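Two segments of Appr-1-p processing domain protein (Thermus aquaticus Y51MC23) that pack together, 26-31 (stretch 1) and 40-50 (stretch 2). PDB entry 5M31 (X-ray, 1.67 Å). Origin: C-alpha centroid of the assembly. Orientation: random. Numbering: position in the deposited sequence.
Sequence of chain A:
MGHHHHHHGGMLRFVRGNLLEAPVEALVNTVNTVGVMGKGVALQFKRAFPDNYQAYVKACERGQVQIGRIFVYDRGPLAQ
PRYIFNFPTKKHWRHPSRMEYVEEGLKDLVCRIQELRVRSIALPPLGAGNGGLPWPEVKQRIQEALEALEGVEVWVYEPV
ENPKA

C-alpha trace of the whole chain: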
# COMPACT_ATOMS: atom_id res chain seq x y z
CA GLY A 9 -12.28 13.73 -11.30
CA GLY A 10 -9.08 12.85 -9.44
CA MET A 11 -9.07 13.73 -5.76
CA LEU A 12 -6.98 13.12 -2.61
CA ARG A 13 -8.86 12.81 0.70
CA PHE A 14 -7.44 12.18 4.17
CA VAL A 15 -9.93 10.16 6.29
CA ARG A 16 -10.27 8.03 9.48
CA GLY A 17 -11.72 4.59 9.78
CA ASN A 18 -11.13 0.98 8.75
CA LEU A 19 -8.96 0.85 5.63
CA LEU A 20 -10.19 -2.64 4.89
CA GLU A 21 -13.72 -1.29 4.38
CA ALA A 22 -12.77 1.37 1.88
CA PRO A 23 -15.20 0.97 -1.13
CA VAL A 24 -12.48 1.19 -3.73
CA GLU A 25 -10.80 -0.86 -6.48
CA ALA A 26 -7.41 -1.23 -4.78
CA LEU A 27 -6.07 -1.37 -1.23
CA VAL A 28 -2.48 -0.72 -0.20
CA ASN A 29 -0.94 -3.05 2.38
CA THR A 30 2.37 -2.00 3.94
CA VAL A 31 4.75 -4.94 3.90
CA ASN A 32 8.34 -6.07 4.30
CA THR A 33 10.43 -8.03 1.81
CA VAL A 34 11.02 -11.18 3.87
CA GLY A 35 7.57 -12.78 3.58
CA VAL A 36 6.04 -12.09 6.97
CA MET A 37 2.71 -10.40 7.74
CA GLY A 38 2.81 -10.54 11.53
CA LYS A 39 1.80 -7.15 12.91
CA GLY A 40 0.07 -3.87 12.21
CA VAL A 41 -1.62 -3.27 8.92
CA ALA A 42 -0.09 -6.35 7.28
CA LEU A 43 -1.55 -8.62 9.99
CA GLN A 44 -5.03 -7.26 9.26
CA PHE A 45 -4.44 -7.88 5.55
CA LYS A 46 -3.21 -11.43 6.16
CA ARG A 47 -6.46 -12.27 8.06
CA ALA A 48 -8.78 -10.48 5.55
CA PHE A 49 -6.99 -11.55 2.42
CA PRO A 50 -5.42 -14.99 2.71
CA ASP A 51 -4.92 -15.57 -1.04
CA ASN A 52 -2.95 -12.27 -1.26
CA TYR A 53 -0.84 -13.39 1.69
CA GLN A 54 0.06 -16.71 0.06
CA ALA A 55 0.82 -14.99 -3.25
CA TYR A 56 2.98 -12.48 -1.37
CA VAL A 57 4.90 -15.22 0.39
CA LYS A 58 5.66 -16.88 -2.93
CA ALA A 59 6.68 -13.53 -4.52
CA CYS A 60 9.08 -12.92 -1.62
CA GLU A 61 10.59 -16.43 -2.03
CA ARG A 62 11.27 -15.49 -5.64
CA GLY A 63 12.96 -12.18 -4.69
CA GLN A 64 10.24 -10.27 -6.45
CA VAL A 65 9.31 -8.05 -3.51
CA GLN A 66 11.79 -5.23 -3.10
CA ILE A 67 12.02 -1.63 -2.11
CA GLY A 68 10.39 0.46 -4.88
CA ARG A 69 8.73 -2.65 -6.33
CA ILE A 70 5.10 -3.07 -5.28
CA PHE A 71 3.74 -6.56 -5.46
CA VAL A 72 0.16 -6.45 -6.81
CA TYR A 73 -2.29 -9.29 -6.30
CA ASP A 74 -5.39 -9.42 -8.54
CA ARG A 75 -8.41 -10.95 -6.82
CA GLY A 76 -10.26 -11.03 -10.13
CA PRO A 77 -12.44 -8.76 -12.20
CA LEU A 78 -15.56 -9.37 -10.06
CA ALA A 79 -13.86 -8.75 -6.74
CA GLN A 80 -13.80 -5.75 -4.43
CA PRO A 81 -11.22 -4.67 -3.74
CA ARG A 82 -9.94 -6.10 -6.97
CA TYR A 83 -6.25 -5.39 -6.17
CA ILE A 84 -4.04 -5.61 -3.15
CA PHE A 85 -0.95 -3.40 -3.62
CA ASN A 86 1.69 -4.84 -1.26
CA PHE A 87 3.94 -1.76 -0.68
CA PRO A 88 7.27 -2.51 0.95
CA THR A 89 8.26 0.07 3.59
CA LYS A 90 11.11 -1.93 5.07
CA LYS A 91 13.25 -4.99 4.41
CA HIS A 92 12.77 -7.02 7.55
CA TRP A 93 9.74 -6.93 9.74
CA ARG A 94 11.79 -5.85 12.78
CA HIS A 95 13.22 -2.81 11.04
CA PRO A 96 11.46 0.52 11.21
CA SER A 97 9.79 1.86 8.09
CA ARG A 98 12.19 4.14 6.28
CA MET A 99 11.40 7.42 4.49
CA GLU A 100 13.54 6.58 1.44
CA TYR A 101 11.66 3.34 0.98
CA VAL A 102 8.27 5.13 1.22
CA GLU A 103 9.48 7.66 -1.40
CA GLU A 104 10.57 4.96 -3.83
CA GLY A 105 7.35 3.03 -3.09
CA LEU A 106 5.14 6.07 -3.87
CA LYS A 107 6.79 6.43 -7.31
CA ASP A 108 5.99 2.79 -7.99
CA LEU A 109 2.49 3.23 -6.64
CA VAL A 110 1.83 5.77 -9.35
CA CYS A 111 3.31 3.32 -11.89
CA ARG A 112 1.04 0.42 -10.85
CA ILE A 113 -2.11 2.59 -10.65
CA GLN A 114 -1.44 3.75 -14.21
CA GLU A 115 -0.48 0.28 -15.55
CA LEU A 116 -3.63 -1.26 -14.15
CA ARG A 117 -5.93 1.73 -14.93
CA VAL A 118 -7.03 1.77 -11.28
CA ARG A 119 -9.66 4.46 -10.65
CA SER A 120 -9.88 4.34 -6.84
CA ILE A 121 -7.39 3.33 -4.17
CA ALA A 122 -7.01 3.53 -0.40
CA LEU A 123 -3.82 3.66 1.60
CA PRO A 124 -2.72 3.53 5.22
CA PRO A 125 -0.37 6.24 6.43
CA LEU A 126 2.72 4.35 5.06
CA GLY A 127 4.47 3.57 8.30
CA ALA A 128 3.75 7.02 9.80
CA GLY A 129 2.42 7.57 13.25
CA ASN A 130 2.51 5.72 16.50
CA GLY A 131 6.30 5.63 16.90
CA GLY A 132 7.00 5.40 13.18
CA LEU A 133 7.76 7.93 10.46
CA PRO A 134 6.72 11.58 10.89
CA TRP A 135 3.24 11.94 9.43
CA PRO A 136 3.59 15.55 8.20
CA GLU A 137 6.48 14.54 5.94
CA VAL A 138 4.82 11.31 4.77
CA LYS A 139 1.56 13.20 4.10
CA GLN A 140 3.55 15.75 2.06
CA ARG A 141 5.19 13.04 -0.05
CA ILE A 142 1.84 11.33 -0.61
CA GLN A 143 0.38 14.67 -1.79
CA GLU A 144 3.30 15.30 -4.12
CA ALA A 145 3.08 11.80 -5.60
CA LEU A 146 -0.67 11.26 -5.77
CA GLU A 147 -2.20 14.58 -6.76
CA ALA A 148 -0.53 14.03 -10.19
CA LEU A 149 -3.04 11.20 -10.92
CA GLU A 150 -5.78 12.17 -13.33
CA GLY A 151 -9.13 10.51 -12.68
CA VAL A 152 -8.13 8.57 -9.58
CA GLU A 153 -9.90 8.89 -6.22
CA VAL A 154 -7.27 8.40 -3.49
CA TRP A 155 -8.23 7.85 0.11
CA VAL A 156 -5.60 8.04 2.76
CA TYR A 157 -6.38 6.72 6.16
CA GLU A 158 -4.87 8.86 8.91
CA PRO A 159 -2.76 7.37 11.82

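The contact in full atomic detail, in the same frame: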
# COMPACT_ATOMS: atom_id res chain seq x y z
N ALA A 26 -8.73 -0.75 -5.18
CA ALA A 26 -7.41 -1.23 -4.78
C ALA A 26 -7.15 -0.79 -3.35
O ALA A 26 -7.43 0.35 -3.02
CB ALA A 26 -6.33 -0.70 -5.71
N LEU A 27 -6.59 -1.69 -2.56
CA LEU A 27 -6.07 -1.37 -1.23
C LEU A 27 -4.57 -1.51 -1.22
O LEU A 27 -4.01 -2.46 -1.78
CB LEU A 27 -6.63 -2.29 -0.17
CG LEU A 27 -8.14 -2.26 0.05
CD1 LEU A 27 -8.48 -3.22 1.19
CD2 LEU A 27 -8.68 -0.86 0.32
N VAL A 28 -3.94 -0.60 -0.50
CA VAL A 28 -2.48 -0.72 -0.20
C VAL A 28 -2.25 -1.33 1.18
O VAL A 28 -2.80 -0.86 2.18
CB VAL A 28 -1.80 0.67 -0.28
CG1 VAL A 28 -0.33 0.56 0.07
CG2 VAL A 28 -2.00 1.27 -1.66
N ASN A 29 -1.41 -2.35 1.19
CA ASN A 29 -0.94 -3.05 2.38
C ASN A 29 0.53 -2.71 2.53
O ASN A 29 1.27 -2.79 1.56
CB ASN A 29 -1.06 -4.53 2.11
CG ASN A 29 -0.64 -5.37 3.25
OD1 ASN A 29 -0.68 -4.95 4.38
ND2 ASN A 29 -0.38 -6.63 2.98
N THR A 30 0.96 -2.35 3.72
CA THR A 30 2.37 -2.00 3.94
C THR A 30 3.10 -3.26 4.43
O THR A 30 2.68 -3.91 5.42
CB THR A 30 2.50 -0.82 4.93
OG1 THR A 30 1.62 -1.01 6.02
CG2 THR A 30 2.20 0.50 4.24
N VAL A 31 4.15 -3.65 3.70
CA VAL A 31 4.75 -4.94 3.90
C VAL A 31 6.27 -4.81 4.06
O VAL A 31 6.84 -3.73 3.96
CB VAL A 31 4.40 -5.96 2.80
CG1 VAL A 31 2.90 -6.13 2.75
CG2 VAL A 31 4.97 -5.52 1.45
N GLY A 40 0.57 -5.10 12.83
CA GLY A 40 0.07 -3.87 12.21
C GLY A 40 -0.87 -4.11 11.05
O GLY A 40 -1.73 -5.02 11.06
N VAL A 41 -0.75 -3.23 10.05
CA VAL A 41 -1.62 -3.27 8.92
C VAL A 41 -1.52 -4.64 8.23
O VAL A 41 -2.54 -5.24 7.85
CB VAL A 41 -1.21 -2.14 7.93
CG1 VAL A 41 -1.91 -2.30 6.58
CG2 VAL A 41 -1.59 -0.78 8.55
N ALA A 42 -0.31 -5.13 8.09
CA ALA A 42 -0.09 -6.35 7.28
C ALA A 42 -0.82 -7.54 7.94
O ALA A 42 -1.35 -8.40 7.27
CB ALA A 42 1.39 -6.63 7.13
N LEU A 43 -0.81 -7.58 9.27
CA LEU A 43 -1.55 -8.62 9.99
C LEU A 43 -3.04 -8.59 9.66
O LEU A 43 -3.66 -9.63 9.40
CB LEU A 43 -1.37 -8.46 11.51
CG LEU A 43 -2.11 -9.48 12.34
CD1 LEU A 43 -1.84 -10.89 11.88
CD2 LEU A 43 -1.73 -9.33 13.81
N GLN A 44 -3.61 -7.40 9.58
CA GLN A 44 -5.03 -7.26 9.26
C GLN A 44 -5.28 -7.77 7.84
O GLN A 44 -6.26 -8.48 7.57
CB GLN A 44 -5.50 -5.80 9.39
CG GLN A 44 -5.14 -5.10 10.71
CD GLN A 44 -5.42 -5.92 11.95
OE1 GLN A 44 -4.49 -6.27 12.73
NE2 GLN A 44 -6.69 -6.18 12.20
N PHE A 45 -4.37 -7.40 6.94
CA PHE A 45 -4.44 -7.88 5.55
C PHE A 45 -4.28 -9.38 5.44
O PHE A 45 -4.99 -10.02 4.66
CB PHE A 45 -3.44 -7.14 4.64
CG PHE A 45 -3.99 -5.85 4.07
CD1 PHE A 45 -3.95 -4.68 4.82
CD2 PHE A 45 -4.55 -5.79 2.83
CE1 PHE A 45 -4.45 -3.48 4.31
CE2 PHE A 45 -5.00 -4.60 2.31
CZ PHE A 45 -4.97 -3.46 3.02
N LYS A 46 -3.37 -9.97 6.20
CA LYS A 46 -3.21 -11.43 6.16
C LYS A 46 -4.52 -12.14 6.49
O LYS A 46 -4.92 -13.06 5.79
CB LYS A 46 -2.18 -11.91 7.12
CG LYS A 46 -2.00 -13.40 7.06
CD LYS A 46 -0.75 -13.85 7.77
CE LYS A 46 -0.82 -13.62 9.26
NZ LYS A 46 0.43 -14.08 9.92
N ARG A 47 -5.15 -11.68 7.57
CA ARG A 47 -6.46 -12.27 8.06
C ARG A 47 -7.62 -12.04 7.08
O ARG A 47 -8.40 -12.96 6.85
CB ARG A 47 -6.74 -11.80 9.51
CG ARG A 47 -5.63 -12.22 10.46
CD ARG A 47 -5.91 -12.30 11.94
NE ARG A 47 -5.89 -11.01 12.61
CZ ARG A 47 -5.43 -10.78 13.84
NH1 ARG A 47 -4.79 -11.72 14.54
NH2 ARG A 47 -5.53 -9.56 14.35
N ALA A 48 -7.68 -10.86 6.44
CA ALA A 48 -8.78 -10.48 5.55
C ALA A 48 -8.59 -11.05 4.18
O ALA A 48 -9.55 -11.24 3.43
CB ALA A 48 -8.86 -8.97 5.46
N PHE A 49 -7.31 -11.21 3.77
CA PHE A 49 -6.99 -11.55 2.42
C PHE A 49 -5.96 -12.68 2.33
O PHE A 49 -4.81 -12.48 1.83
CB PHE A 49 -6.50 -10.31 1.65
CG PHE A 49 -7.51 -9.20 1.59
CD1 PHE A 49 -8.62 -9.29 0.76
CD2 PHE A 49 -7.33 -8.03 2.33
CE1 PHE A 49 -9.56 -8.28 0.74
CE2 PHE A 49 -8.23 -7.00 2.28
CZ PHE A 49 -9.36 -7.12 1.47
N PRO A 50 -6.39 -13.89 2.70
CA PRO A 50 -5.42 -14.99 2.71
C PRO A 50 -4.76 -15.32 1.35
O PRO A 50 -3.59 -15.71 1.30
CB PRO A 50 -6.22 -16.17 3.26
CG PRO A 50 -7.66 -15.81 3.15
CD PRO A 50 -7.75 -14.32 3.12
O HOH W 1 2.24 -3.47 8.21

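The most unusual feature of this contact is a buried side-chain oxygen left without a partner: Asn29 OD1 makes no hydrogen bond anywhere in the model, although ND2 of the same amide is satisfied elsewhere in the structure. Instead Asn29 OD1 lies against the helix, 3.3 Å from Ala42 CA and 3.3 Å from Phe45 CD1, with Val41 CG1 at 3.7 Å. No direct hydrogen bond joins the two stretches, so packing and one bridging water hold strand 26-31 against the helix, at a crossing angle of -122° and an axial separation of 7.0 Å.

Phe45 is the centre of the packing and has the largest area covered by the opposing stretch. Its CA-to-CB bond points toward the strand, and with chi1 in the m well the Phe45 ring presents a face to Asn29, whose CB sits 3.7 Å from the Phe45 ring centroid and only 10° off its normal, a CH-pi contact. With Asn29 chi1 in the t well, the amide oxygen is directed at the helix backbone around Ala42. Leu27 meets the same ring at its edge, Leu27 CB to Phe45 CE2 at 3.8 Å, while Leu27 CD1 reaches Phe49 CE2 at 3.9 Å. Branched, aliphatic Leu27 thus touches two aromatic rings, one within the helix and one, Phe49, just past its end.

Toward the other end, the small side chain of Ala42 suits a close approach: its CB packs 3.5 Å from Thr30 O, and Ala42 CA is 6.0 Å from Asn29 CA. Water 1 donates to Thr30 O at 2.9 Å and accepts from Ala42 N at 3.0 Å, linking the backbones. This amide lies in the helix's first turn, where no preceding turn supplies a carbonyl. Val41 CB packs 3.6 Å from Thr30 OG1; beta-branched Val41 offers a compact apolar surface, and partly exposed Thr30 can carry a hydroxyl here. Altogether, 334 Å² is buried, summed over both sides.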